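Local coordinates for protein GDP-L-fucose synthase (Campylobacter jejuni subsp. jejuni serotype O:2, PDB 7CXT) that is an NADPH-binding C4 reductase of the nucleotide sugar GDP-6-OMe-4-keto-L-xylo-heptose, from the NAD(P)-dependent epimerase/dehydratase family, at residues V62-V67 / N91-S96; K15-T20 / N166-T171; V101-F106 / G157-T162. All coordinates share one frame; numbering follows the deposited sequence.

In the fold
Contacts 1 and 3 lie side by side in the NADPH-binding Rossmann fold, centres about 10 Å apart, because strands 61-64 and 103-109 are neighbours in the six-stranded parallel sheet; helix 78-98 leads from one to the other, and strand 160-165 adds the next place in the sheet. Contact 2, its centre about 17 Å from that of contact 1 and about 21 Å from that of contact 3, joins the glycine-rich turn to strand 167-169 of a small mixed sheet. Its first segment precedes both in the chain and its second follows both, just beyond strand 160-165. Contacts 1 and 2 both touch NADPH, and Thr65 packs on Ala18 and Gly19, while contact 3 builds the sheet farther from the coenzyme.

Contact 1: residues V62-V67 / N91-S96; sequences VFLTAV and NVIHNS. With NDP (NADPH dihydro-nicotinamide-adenine-dinucleotide phosphate), chain C.
Strand 62-64 brings Val62 and Leu64 against Val92 and Ser96 of helix 91-96, the two axes 10.3 Å apart and nearly antiparallel at 164°. This is the strand-to-helix half of a beta-alpha-beta unit of the Rossmann fold, in which helix 78-98 lies over the parallel sheet before the chain returns as strand 103-109. No hydrogen bond links the segments; the joint is mostly methyl against methyl, with one hydroxyl. Val92 sits between two strand residues. Its CG1 meets Val62 CG1 at 4.0 Å, the two valines crossing at a slant, while Leu64 and Val92 reach tip to tip, Leu64 CD1 lying 4.0 Å from Val92 CG2. Leu64 CD2 also rests on Val92 CG1, with Ile93 CG1 a looser neighbour at 4.4 Å. Past the end of the strand the chain turns to the coenzyme: Val67 CG1 comes within 3.4 Å of the pyrophosphate bridge atom O3 of NADPH, and Val67 CG2 rests near the nicotinamide ribose. Val62 CG2 packs 3.6 Å from Ser96 OG. With chi1 at -71° that hydroxyl turns back along its own helix and donates to Val92 O at 2.9 Å, reaching the carbonyl from the face opposite to that used by Ser96 N.

Contact 2: residues K15-T20 / N166-T171; sequences KGTAGT and NNLYGT. With NDP (NADPH dihydro-nicotinamide-adenine-dinucleotide phosphate), chain C.
Leu168, Tyr169 and Gly170 pass Thr17 and Ala18 at the start of helix 17-28, and NADPH lies along one side of the pair, bonded to both segments. The second segment opens at Asn166, whose ND2 is hydrogen-bonded to Glu241 OE1. At Leu168 the backbone N donates to the carboxamide O7N of the nicotinamide at 2.9 Å (163°), and Leu168 CB packs 3.2 Å from the amide nitrogen N7N of the same group. The leucine side chain, chi1 -140° and so not staggered, runs counter to that of Thr17, bringing Leu168 CD1 to 3.5 Å from Thr17 CG2 and 3.6 Å from Ala18 N. These partners belong to the glycine-rich GxxGxxG turn of the Rossmann fold, residues 13-19. Here Ala18 N donates to the phosphate oxygen O2N at 2.7 Å and Thr17 N to O2A at 3.2 Å, so the first amides of the helix grip both phosphates. Gly16, the N-cap residue, lets its CA come 3.1 Å from O5B. Tyr169 follows with its CB directed away from this turn, and its ring meets that of His244 edge-to-face. At Gly170 the backbone N passes 4.4 Å from Thr17 CG2.

Contact 3: residues V101-F106 / G157-T162; sequences VKKLVF and GTNFIT
Leu104 and Phe160 lie side by side on one face of the sheet, with Phe106 and Thr162 next along the same face, while Val105 and Ile161 point to the other. Strands 103-106 and 160-162 are parallel neighbours in the Rossmann sheet, their axes 4.7 Å apart. Phe160 has its ring beside the leucine, Phe160 CD1 lying 3.5 Å from Leu104 CB in an oblique approach. One face of that ring is occupied by Thr158 CB, 3.7 Å above its centre. Phe106 and Thr162 run alongside each other in the same direction; with chi1 at 169°, the phenylalanine presents its ring edge to the threonine, and Thr162 OG1 lies in the ring plane 3.5 Å from Phe106 CD2. At the start of the strands Lys103 and Asn159 also lie side by side, Lys103 CG packing 3.7 Å from Asn159 CB, while Lys103 NZ is hydrogen-bonded to Met256 O and forms a salt bridge with Asp260, and Asn159 OD1 accepts from Phe261 N. Three backbone hydrogen bonds join the strands: Leu104 N to Asn159 O, Ile161 N to Leu104 O at 3.0 Å, and Phe106 N to Ile161 O at 2.8 Å (173°). Leu104 thus brackets Phe160, and Ile161 brackets Val105. Before the strands pair, a water donates to Val101 O and accepts from Asn159 N, extending the bridging toward the loop. Thr162 OG1 is buried without a hydrogen-bonding partner, so the ring edge of Phe106, with its slightly positive C-H groups, probably offers it only weak electrostatic compensation.

Contact 1: residues V62-V67 / N91-S96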
loop_
_atom_site.group_PDB
_atom_site.type_symbol
_atom_site.label_atom_id
_atom_site.label_comp_id
_atom_site.label_asym_id
_atom_site.label_seq_id
_atom_site.Cartn_x
_atom_site.Cartn_y
_atom_site.Cartn_z
ATOM N N VAL A 62 -16.093 -11.639 8.324
ATOM C CA VAL A 62 -15.397 -11.790 7.050
ATOM C C VAL A 62 -14.022 -12.400 7.309
ATOM O O VAL A 62 -13.279 -11.917 8.170
ATOM C CB VAL A 62 -15.268 -10.436 6.322
ATOM C CG1 VAL A 62 -14.388 -10.569 5.074
ATOM C CG2 VAL A 62 -16.664 -9.880 5.979
ATOM N N PHE A 63 -13.699 -13.480 6.585
ATOM C CA PHE A 63 -12.355 -14.068 6.549
ATOM C C PHE A 63 -11.834 -13.844 5.139
ATOM O O PHE A 63 -12.309 -14.496 4.202
ATOM C CB PHE A 63 -12.363 -15.569 6.855
ATOM C CG PHE A 63 -12.631 -15.915 8.283
ATOM C CD1 PHE A 63 -11.586 -15.981 9.204
ATOM C CD2 PHE A 63 -13.916 -16.223 8.701
ATOM C CE1 PHE A 63 -11.844 -16.313 10.525
ATOM C CE2 PHE A 63 -14.176 -16.566 10.015
ATOM C CZ PHE A 63 -13.137 -16.619 10.923
ATOM N N LEU A 64 -10.846 -12.955 4.983
ATOM C CA LEU A 64 -10.382 -12.524 3.648
ATOM C C LEU A 64 -9.141 -13.329 3.263
ATOM O O LEU A 64 -8.013 -12.922 3.535
ATOM C CB LEU A 64 -10.089 -11.019 3.622
ATOM C CG LEU A 64 -9.405 -10.399 2.387
ATOM C CD1 LEU A 64 -10.158 -10.734 1.075
ATOM C CD2 LEU A 64 -9.273 -8.899 2.541
ATOM N N THR A 65 -9.347 -14.466 2.595
ATOM C CA THR A 65 -8.229 -15.303 2.180
ATOM C C THR A 65 -7.826 -15.122 0.724
ATOM O O THR A 65 -6.760 -15.615 0.342
ATOM C CB THR A 65 -8.531 -16.802 2.420
ATOM O OG1 THR A 65 -9.381 -17.313 1.383
ATOM C CG2 THR A 65 -9.205 -17.014 3.768
ATOM N N ALA A 66 -8.634 -14.449 -0.099
ATOM C CA ALA A 66 -8.337 -14.380 -1.524
ATOM C C ALA A 66 -7.096 -13.536 -1.804
ATOM O O ALA A 66 -6.932 -12.443 -1.255
ATOM C CB ALA A 66 -9.528 -13.811 -2.288
ATOM N N VAL A 67 -6.264 -14.008 -2.731
ATOM C CA VAL A 67 -4.966 -13.390 -2.994
ATOM C C VAL A 67 -4.540 -13.809 -4.387
ATOM O O VAL A 67 -4.921 -14.879 -4.869
ATOM C CB VAL A 67 -3.918 -13.822 -1.929
ATOM C CG1 VAL A 67 -3.696 -15.349 -1.999
ATOM C CG2 VAL A 67 -2.567 -13.120 -2.108
ATOM N N ASN A 91 -11.319 -3.348 -1.831
ATOM C CA ASN A 91 -12.735 -3.606 -2.084
ATOM C C ASN A 91 -13.387 -4.297 -0.898
ATOM O O ASN A 91 -14.446 -3.874 -0.430
ATOM C CB ASN A 91 -12.919 -4.474 -3.333
ATOM C CG ASN A 91 -12.673 -3.710 -4.637
ATOM O OD1 ASN A 91 -12.749 -2.480 -4.682
ATOM N ND2 ASN A 91 -12.376 -4.449 -5.702
ATOM N N VAL A 92 -12.771 -5.380 -0.413
ATOM C CA VAL A 92 -13.392 -6.159 0.653
ATOM C C VAL A 92 -13.367 -5.385 1.968
ATOM O O VAL A 92 -14.354 -5.374 2.713
ATOM C CB VAL A 92 -12.706 -7.535 0.779
ATOM C CG1 VAL A 92 -13.173 -8.273 2.056
ATOM C CG2 VAL A 92 -12.974 -8.388 -0.470
ATOM N N ILE A 93 -12.264 -4.687 2.258
ATOM C CA ILE A 93 -12.154 -4.027 3.558
ATOM C C ILE A 93 -13.088 -2.830 3.638
ATOM O O ILE A 93 -13.827 -2.664 4.619
ATOM C CB ILE A 93 -10.692 -3.638 3.850
ATOM C CG1 ILE A 93 -9.877 -4.899 4.162
ATOM C CG2 ILE A 93 -10.625 -2.667 5.018
ATOM C CD1 ILE A 93 -8.356 -4.690 4.097
ATOM N N HIS A 94 -13.091 -1.985 2.604
ATOM C CA HIS A 94 -13.909 -0.784 2.681
ATOM C C HIS A 94 -15.386 -1.138 2.671
ATOM O O HIS A 94 -16.167 -0.569 3.434
ATOM C CB HIS A 94 -13.586 0.175 1.529
ATOM C CG HIS A 94 -14.389 1.431 1.562
ATOM N ND1 HIS A 94 -14.237 2.392 2.542
ATOM C CD2 HIS A 94 -15.369 1.884 0.740
ATOM C CE1 HIS A 94 -15.095 3.374 2.328
ATOM N NE2 HIS A 94 -15.789 3.092 1.238
ATOM N N ASN A 95 -15.787 -2.085 1.815
ATOM C CA ASN A 95 -17.189 -2.448 1.758
ATOM C C ASN A 95 -17.636 -3.221 2.988
ATOM O O ASN A 95 -18.815 -3.154 3.338
ATOM C CB ASN A 95 -17.463 -3.201 0.453
ATOM C CG ASN A 95 -17.528 -2.255 -0.720
ATOM O OD1 ASN A 95 -18.531 -1.580 -0.904
ATOM N ND2 ASN A 95 -16.436 -2.148 -1.477
ATOM N N SER A 96 -16.725 -3.909 3.684
ATOM C CA SER A 96 -17.097 -4.457 4.991
ATOM C C SER A 96 -17.437 -3.337 5.964
ATOM O O SER A 96 -18.429 -3.415 6.695
ATOM C CB SER A 96 -15.972 -5.325 5.563
ATOM O OG SER A 96 -15.840 -6.549 4.862
HETATM P PA NDP C . -4.699 -19.643 -2.484
HETATM O O1A NDP C . -3.933 -18.986 -3.579
HETATM O O2A NDP C . -4.478 -21.091 -2.139
HETATM O O5B NDP C . -6.302 -19.472 -2.798
HETATM C C5B NDP C . -6.506 -18.123 -3.035
HETATM C C4B NDP C . -7.997 -17.983 -3.408
HETATM O O4B NDP C . -8.278 -16.652 -3.828
HETATM C C3B NDP C . -8.288 -18.956 -4.582
HETATM O O3B NDP C . -9.441 -19.710 -4.302
HETATM C C2B NDP C . -8.580 -17.970 -5.747
HETATM O O2B NDP C . -9.549 -18.363 -6.545
HETATM C C1B NDP C . -9.120 -16.756 -4.935
HETATM N N9A NDP C . -9.015 -15.533 -5.709
HETATM C C8A NDP C . -7.848 -14.912 -6.225
HETATM N N7A NDP C . -8.112 -13.795 -6.898
HETATM C C5A NDP C . -9.539 -13.679 -6.829
HETATM C C6A NDP C . -10.436 -12.727 -7.335
HETATM N N6A NDP C . -10.017 -11.632 -8.081
HETATM N N1A NDP C . -11.759 -12.836 -7.114
HETATM C C2A NDP C . -12.156 -13.940 -6.385
HETATM N N3A NDP C . -11.444 -14.918 -5.839
HETATM C C4A NDP C . -10.097 -14.758 -6.091
HETATM O O3 NDP C . -4.397 -18.625 -1.216
HETATM P PN NDP C . -3.953 -19.384 0.135
HETATM O O1N NDP C . -2.617 -19.986 -0.070
HETATM O O2N NDP C . -5.047 -20.055 0.938
HETATM O O5D NDP C . -3.496 -18.053 1.184
HETATM C C5D NDP C . -4.591 -17.382 1.659
HETATM C C4D NDP C . -4.068 -16.190 2.449
HETATM O O4D NDP C . -2.882 -16.599 3.190
HETATM C C3D NDP C . -3.578 -15.079 1.443
HETATM O O3D NDP C . -3.809 -13.839 2.012
HETATM C C2D NDP C . -2.068 -15.348 1.356
HETATM O O2D NDP C . -1.308 -14.204 1.063
HETATM C C1D NDP C . -1.807 -15.738 2.823
HETATM N N1N NDP C . -0.541 -16.461 2.910
HETATM C C2N NDP C . -0.401 -17.761 2.413
HETATM C C3N NDP C . 0.870 -18.283 2.259
HETATM C C7N NDP C . 1.042 -19.635 1.727
HETATM O O7N NDP C . 2.129 -20.246 1.721
HETATM N N7N NDP C . -0.070 -20.257 1.172
HETATM C C4N NDP C . 2.082 -17.513 2.589
HETATM C C5N NDP C . 1.787 -16.283 3.341
HETATM C C6N NDP C . 0.546 -15.819 3.475
HETATM P P2B NDP C . -9.041 -19.352 -7.978
HETATM O O1X NDP C . -8.610 -20.580 -7.245
HETATM O O2X NDP C . -10.383 -19.404 -8.717
HETATM O O3X NDP C . -7.973 -18.453 -8.526
#

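Contact 2: residues K15-T20 / N166-T171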
loop_
_atom_site.group_PDB
_atom_site.type_symbol
_atom_site.label_atom_id
_atom_site.label_comp_id
_atom_site.label_asym_id
_atom_site.label_seq_id
_atom_site.Cartn_x
_atom_site.Cartn_y
_atom_site.Cartn_z
ATOM N N LYS A 15 -12.241 -21.397 -1.965
ATOM C CA LYS A 15 -11.703 -22.602 -2.591
ATOM C C LYS A 15 -10.193 -22.770 -2.416
ATOM O O LYS A 15 -9.675 -23.854 -2.713
ATOM C CB LYS A 15 -12.068 -22.620 -4.086
ATOM C CG LYS A 15 -13.585 -22.789 -4.265
ATOM C CD LYS A 15 -13.951 -23.865 -5.270
ATOM C CE LYS A 15 -14.004 -23.296 -6.694
ATOM N NZ LYS A 15 -14.935 -24.064 -7.581
ATOM N N GLY A 16 -9.479 -21.757 -1.921
ATOM C CA GLY A 16 -8.045 -21.855 -1.748
ATOM C C GLY A 16 -7.683 -22.683 -0.520
ATOM O O GLY A 16 -8.542 -23.208 0.188
ATOM N N THR A 17 -6.374 -22.813 -0.277
ATOM C CA THR A 17 -5.913 -23.652 0.834
ATOM C C THR A 17 -6.429 -23.147 2.181
ATOM O O THR A 17 -7.053 -23.900 2.938
ATOM C CB THR A 17 -4.386 -23.719 0.844
ATOM O OG1 THR A 17 -3.949 -24.240 -0.418
ATOM C CG2 THR A 17 -3.906 -24.633 1.976
ATOM N N ALA A 18 -6.192 -21.869 2.504
ATOM C CA ALA A 18 -6.717 -21.341 3.766
ATOM C C ALA A 18 -8.239 -21.338 3.771
ATOM O O ALA A 18 -8.868 -21.661 4.794
ATOM C CB ALA A 18 -6.196 -19.922 4.022
ATOM N N GLY A 19 -8.852 -21.022 2.623
ATOM C CA GLY A 19 -10.298 -20.880 2.599
ATOM C C GLY A 19 -11.009 -22.195 2.825
ATOM O O GLY A 19 -12.001 -22.251 3.549
ATOM N N THR A 20 -10.487 -23.276 2.248
ATOM C CA THR A 20 -11.104 -24.585 2.443
ATOM C C THR A 20 -11.054 -25.000 3.906
ATOM O O THR A 20 -12.047 -25.498 4.456
ATOM C CB THR A 20 -10.394 -25.634 1.588
ATOM O OG1 THR A 20 -10.504 -25.288 0.207
ATOM C CG2 THR A 20 -11.009 -27.004 1.809
ATOM N N ASN A 166 3.915 -17.292 7.267
ATOM C CA ASN A 166 4.976 -17.547 6.290
ATOM C C ASN A 166 4.601 -18.582 5.230
ATOM O O ASN A 166 4.280 -18.202 4.104
ATOM C CB ASN A 166 6.267 -17.942 6.999
ATOM C CG ASN A 166 7.034 -16.726 7.487
ATOM O OD1 ASN A 166 7.109 -15.712 6.782
ATOM N ND2 ASN A 166 7.548 -16.791 8.710
ATOM N N ASN A 167 4.679 -19.873 5.524
ATOM C CA ASN A 167 4.339 -20.911 4.551
ATOM C C ASN A 167 3.132 -21.686 5.047
ATOM O O ASN A 167 3.101 -22.124 6.199
ATOM C CB ASN A 167 5.485 -21.900 4.309
ATOM C CG ASN A 167 6.698 -21.252 3.695
ATOM O OD1 ASN A 167 7.664 -20.914 4.394
ATOM N ND2 ASN A 167 6.664 -21.069 2.394
ATOM N N LEU A 168 2.152 -21.858 4.173
ATOM C CA LEU A 168 0.940 -22.601 4.471
ATOM C C LEU A 168 1.019 -23.991 3.853
ATOM O O LEU A 168 1.588 -24.185 2.779
ATOM C CB LEU A 168 -0.289 -21.870 3.921
ATOM C CG LEU A 168 -1.624 -21.754 4.658
ATOM C CD1 LEU A 168 -2.768 -21.735 3.641
ATOM C CD2 LEU A 168 -1.846 -22.806 5.734
ATOM N N TYR A 169 0.420 -24.955 4.537
ATOM C CA TYR A 169 0.127 -26.250 3.949
ATOM C C TYR A 169 -1.116 -26.761 4.656
ATOM O O TYR A 169 -1.565 -26.189 5.653
ATOM C CB TYR A 169 1.310 -27.229 4.074
ATOM C CG TYR A 169 1.535 -27.765 5.468
ATOM C CD1 TYR A 169 2.067 -26.963 6.466
ATOM C CD2 TYR A 169 1.233 -29.091 5.786
ATOM C CE1 TYR A 169 2.290 -27.451 7.743
ATOM C CE2 TYR A 169 1.449 -29.582 7.064
ATOM C CZ TYR A 169 1.967 -28.763 8.035
ATOM O OH TYR A 169 2.158 -29.258 9.298
ATOM N N GLY A 170 -1.693 -27.824 4.134
ATOM C CA GLY A 170 -2.915 -28.262 4.778
ATOM C C GLY A 170 -3.347 -29.607 4.271
ATOM O O GLY A 170 -2.780 -30.152 3.321
ATOM N N THR A 171 -4.388 -30.129 4.920
ATOM C CA THR A 171 -4.852 -31.460 4.571
ATOM C C THR A 171 -5.323 -31.496 3.124
ATOM O O THR A 171 -5.050 -32.465 2.409
ATOM C CB THR A 171 -5.962 -31.900 5.533
ATOM O OG1 THR A 171 -5.434 -31.990 6.859
ATOM C CG2 THR A 171 -6.520 -33.256 5.138
HETATM P PA NDP C . -4.699 -19.643 -2.484
HETATM O O1A NDP C . -3.933 -18.986 -3.579
HETATM O O2A NDP C . -4.478 -21.091 -2.139
HETATM O O5B NDP C . -6.302 -19.472 -2.798
HETATM C C5B NDP C . -6.506 -18.123 -3.035
HETATM C C4B NDP C . -7.997 -17.983 -3.408
HETATM O O4B NDP C . -8.278 -16.652 -3.828
HETATM C C3B NDP C . -8.288 -18.956 -4.582
HETATM O O3B NDP C . -9.441 -19.710 -4.302
HETATM C C2B NDP C . -8.580 -17.970 -5.747
HETATM O O2B NDP C . -9.549 -18.363 -6.545
HETATM C C1B NDP C . -9.120 -16.756 -4.935
HETATM N N9A NDP C . -9.015 -15.533 -5.709
HETATM C C8A NDP C . -7.848 -14.912 -6.225
HETATM N N7A NDP C . -8.112 -13.795 -6.898
HETATM C C5A NDP C . -9.539 -13.679 -6.829
HETATM C C6A NDP C . -10.436 -12.727 -7.335
HETATM N N6A NDP C . -10.017 -11.632 -8.081
HETATM N N1A NDP C . -11.759 -12.836 -7.114
HETATM C C2A NDP C . -12.156 -13.940 -6.385
HETATM N N3A NDP C . -11.444 -14.918 -5.839
HETATM C C4A NDP C . -10.097 -14.758 -6.091
HETATM O O3 NDP C . -4.397 -18.625 -1.216
HETATM P PN NDP C . -3.953 -19.384 0.135
HETATM O O1N NDP C . -2.617 -19.986 -0.070
HETATM O O2N NDP C . -5.047 -20.055 0.938
HETATM O O5D NDP C . -3.496 -18.053 1.184
HETATM C C5D NDP C . -4.591 -17.382 1.659
HETATM C C4D NDP C . -4.068 -16.190 2.449
HETATM O O4D NDP C . -2.882 -16.599 3.190
HETATM C C3D NDP C . -3.578 -15.079 1.443
HETATM O O3D NDP C . -3.809 -13.839 2.012
HETATM C C2D NDP C . -2.068 -15.348 1.356
HETATM O O2D NDP C . -1.308 -14.204 1.063
HETATM C C1D NDP C . -1.807 -15.738 2.823
HETATM N N1N NDP C . -0.541 -16.461 2.910
HETATM C C2N NDP C . -0.401 -17.761 2.413
HETATM C C3N NDP C . 0.870 -18.283 2.259
HETATM C C7N NDP C . 1.042 -19.635 1.727
HETATM O O7N NDP C . 2.129 -20.246 1.721
HETATM N N7N NDP C . -0.070 -20.257 1.172
HETATM C C4N NDP C . 2.082 -17.513 2.589
HETATM C C5N NDP C . 1.787 -16.283 3.341
HETATM C C6N NDP C . 0.546 -15.819 3.475
HETATM P P2B NDP C . -9.041 -19.352 -7.978
HETATM O O1X NDP C . -8.610 -20.580 -7.245
HETATM O O2X NDP C . -10.383 -19.404 -8.717
HETATM O O3X NDP C . -7.973 -18.453 -8.526
#

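Contact 3: residues V101-F106 / G157-T162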
loop_
_atom_site.group_PDB
_atom_site.type_symbol
_atom_site.label_atom_id
_atom_site.label_comp_id
_atom_site.label_asym_id
_atom_site.label_seq_id
_atom_site.Cartn_x
_atom_site.Cartn_y
_atom_site.Cartn_z
ATOM N N VAL A 101 -19.946 -4.718 8.969
ATOM C CA VAL A 101 -19.336 -5.977 9.391
ATOM C C VAL A 101 -18.801 -5.853 10.815
ATOM O O VAL A 101 -18.185 -4.843 11.188
ATOM C CB VAL A 101 -18.219 -6.360 8.405
ATOM C CG1 VAL A 101 -17.277 -7.403 8.982
ATOM C CG2 VAL A 101 -18.830 -6.833 7.084
ATOM N N LYS A 102 -19.055 -6.897 11.619
ATOM C CA LYS A 102 -18.691 -6.893 13.029
ATOM C C LYS A 102 -17.190 -7.065 13.214
ATOM O O LYS A 102 -16.550 -6.240 13.865
ATOM C CB LYS A 102 -19.460 -7.999 13.767
ATOM C CG LYS A 102 -20.950 -7.685 13.929
ATOM C CD LYS A 102 -21.649 -8.785 14.690
ATOM C CE LYS A 102 -21.280 -8.726 16.166
ATOM N NZ LYS A 102 -21.872 -9.886 16.914
ATOM N N LYS A 103 -16.602 -8.104 12.611
ATOM C CA LYS A 103 -15.156 -8.293 12.627
ATOM C C LYS A 103 -14.701 -8.866 11.293
ATOM O O LYS A 103 -15.468 -9.504 10.568
ATOM C CB LYS A 103 -14.698 -9.228 13.760
ATOM C CG LYS A 103 -14.989 -8.715 15.149
ATOM C CD LYS A 103 -14.618 -9.736 16.225
ATOM C CE LYS A 103 -13.147 -9.705 16.548
ATOM N NZ LYS A 103 -12.868 -10.471 17.813
ATOM N N LEU A 104 -13.428 -8.636 10.984
ATOM C CA LEU A 104 -12.827 -9.126 9.758
ATOM C C LEU A 104 -11.433 -9.630 10.089
ATOM O O LEU A 104 -10.743 -9.064 10.941
ATOM C CB LEU A 104 -12.773 -8.017 8.689
ATOM C CG LEU A 104 -12.086 -8.293 7.350
ATOM C CD1 LEU A 104 -12.760 -7.417 6.261
ATOM C CD2 LEU A 104 -10.578 -8.053 7.377
ATOM N N VAL A 105 -11.014 -10.692 9.413
ATOM C CA VAL A 105 -9.657 -11.198 9.556
ATOM C C VAL A 105 -9.002 -11.194 8.195
ATOM O O VAL A 105 -9.527 -11.780 7.242
ATOM C CB VAL A 105 -9.615 -12.609 10.171
ATOM C CG1 VAL A 105 -8.223 -13.194 9.975
ATOM C CG2 VAL A 105 -9.933 -12.532 11.646
ATOM N N PHE A 106 -7.853 -10.544 8.111
ATOM C CA PHE A 106 -7.080 -10.462 6.889
ATOM C C PHE A 106 -5.775 -11.208 7.102
ATOM O O PHE A 106 -5.217 -11.192 8.203
ATOM C CB PHE A 106 -6.835 -8.986 6.511
ATOM C CG PHE A 106 -5.834 -8.798 5.418
ATOM C CD1 PHE A 106 -6.017 -9.399 4.178
ATOM C CD2 PHE A 106 -4.706 -8.015 5.626
ATOM C CE1 PHE A 106 -5.079 -9.235 3.167
ATOM C CE2 PHE A 106 -3.772 -7.826 4.624
ATOM C CZ PHE A 106 -3.968 -8.429 3.375
ATOM N N GLY A 157 -13.399 2.808 14.316
ATOM C CA GLY A 157 -13.763 1.899 15.385
ATOM C C GLY A 157 -14.158 0.522 14.901
ATOM O O GLY A 157 -14.944 -0.160 15.563
ATOM N N THR A 158 -13.664 0.113 13.737
ATOM C CA THR A 158 -13.879 -1.237 13.242
ATOM C C THR A 158 -13.019 -2.219 14.043
ATOM O O THR A 158 -12.217 -1.835 14.891
ATOM C CB THR A 158 -13.554 -1.304 11.754
ATOM O OG1 THR A 158 -12.252 -0.749 11.537
ATOM C CG2 THR A 158 -14.591 -0.508 10.935
ATOM N N ASN A 159 -13.195 -3.502 13.770
ATOM C CA ASN A 159 -12.416 -4.573 14.379
ATOM C C ASN A 159 -11.832 -5.463 13.270
ATOM O O ASN A 159 -12.273 -6.601 13.041
ATOM C CB ASN A 159 -13.312 -5.364 15.283
ATOM C CG ASN A 159 -12.905 -5.313 16.714
ATOM O OD1 ASN A 159 -11.773 -4.978 17.063
ATOM N ND2 ASN A 159 -13.844 -5.681 17.577
ATOM N N PHE A 160 -10.863 -4.920 12.545
ATOM C CA PHE A 160 -10.257 -5.579 11.395
ATOM C C PHE A 160 -8.832 -5.972 11.788
ATOM O O PHE A 160 -8.015 -5.100 12.113
ATOM C CB PHE A 160 -10.265 -4.653 10.177
ATOM C CG PHE A 160 -11.659 -4.251 9.685
ATOM C CD1 PHE A 160 -12.817 -4.874 10.151
ATOM C CD2 PHE A 160 -11.794 -3.252 8.724
ATOM C CE1 PHE A 160 -14.094 -4.496 9.666
ATOM C CE2 PHE A 160 -13.056 -2.865 8.243
ATOM C CZ PHE A 160 -14.203 -3.482 8.717
ATOM N N ILE A 161 -8.545 -7.276 11.798
ATOM C CA ILE A 161 -7.315 -7.818 12.373
ATOM C C ILE A 161 -6.491 -8.516 11.287
ATOM O O ILE A 161 -7.004 -9.380 10.561
ATOM C CB ILE A 161 -7.611 -8.801 13.524
ATOM C CG1 ILE A 161 -8.606 -8.213 14.536
ATOM C CG2 ILE A 161 -6.338 -9.195 14.219
ATOM C CD1 ILE A 161 -8.217 -6.857 15.086
ATOM N N THR A 162 -5.200 -8.209 11.237
ATOM C CA THR A 162 -4.281 -8.844 10.300
ATOM C C THR A 162 -3.459 -9.908 11.009
ATOM O O THR A 162 -2.819 -9.631 12.032
ATOM C CB THR A 162 -3.357 -7.802 9.662
ATOM O OG1 THR A 162 -4.152 -6.866 8.928
ATOM C CG2 THR A 162 -2.346 -8.469 8.713
HETATM O O HOH W 1 -15.931 -3.618 12.580
#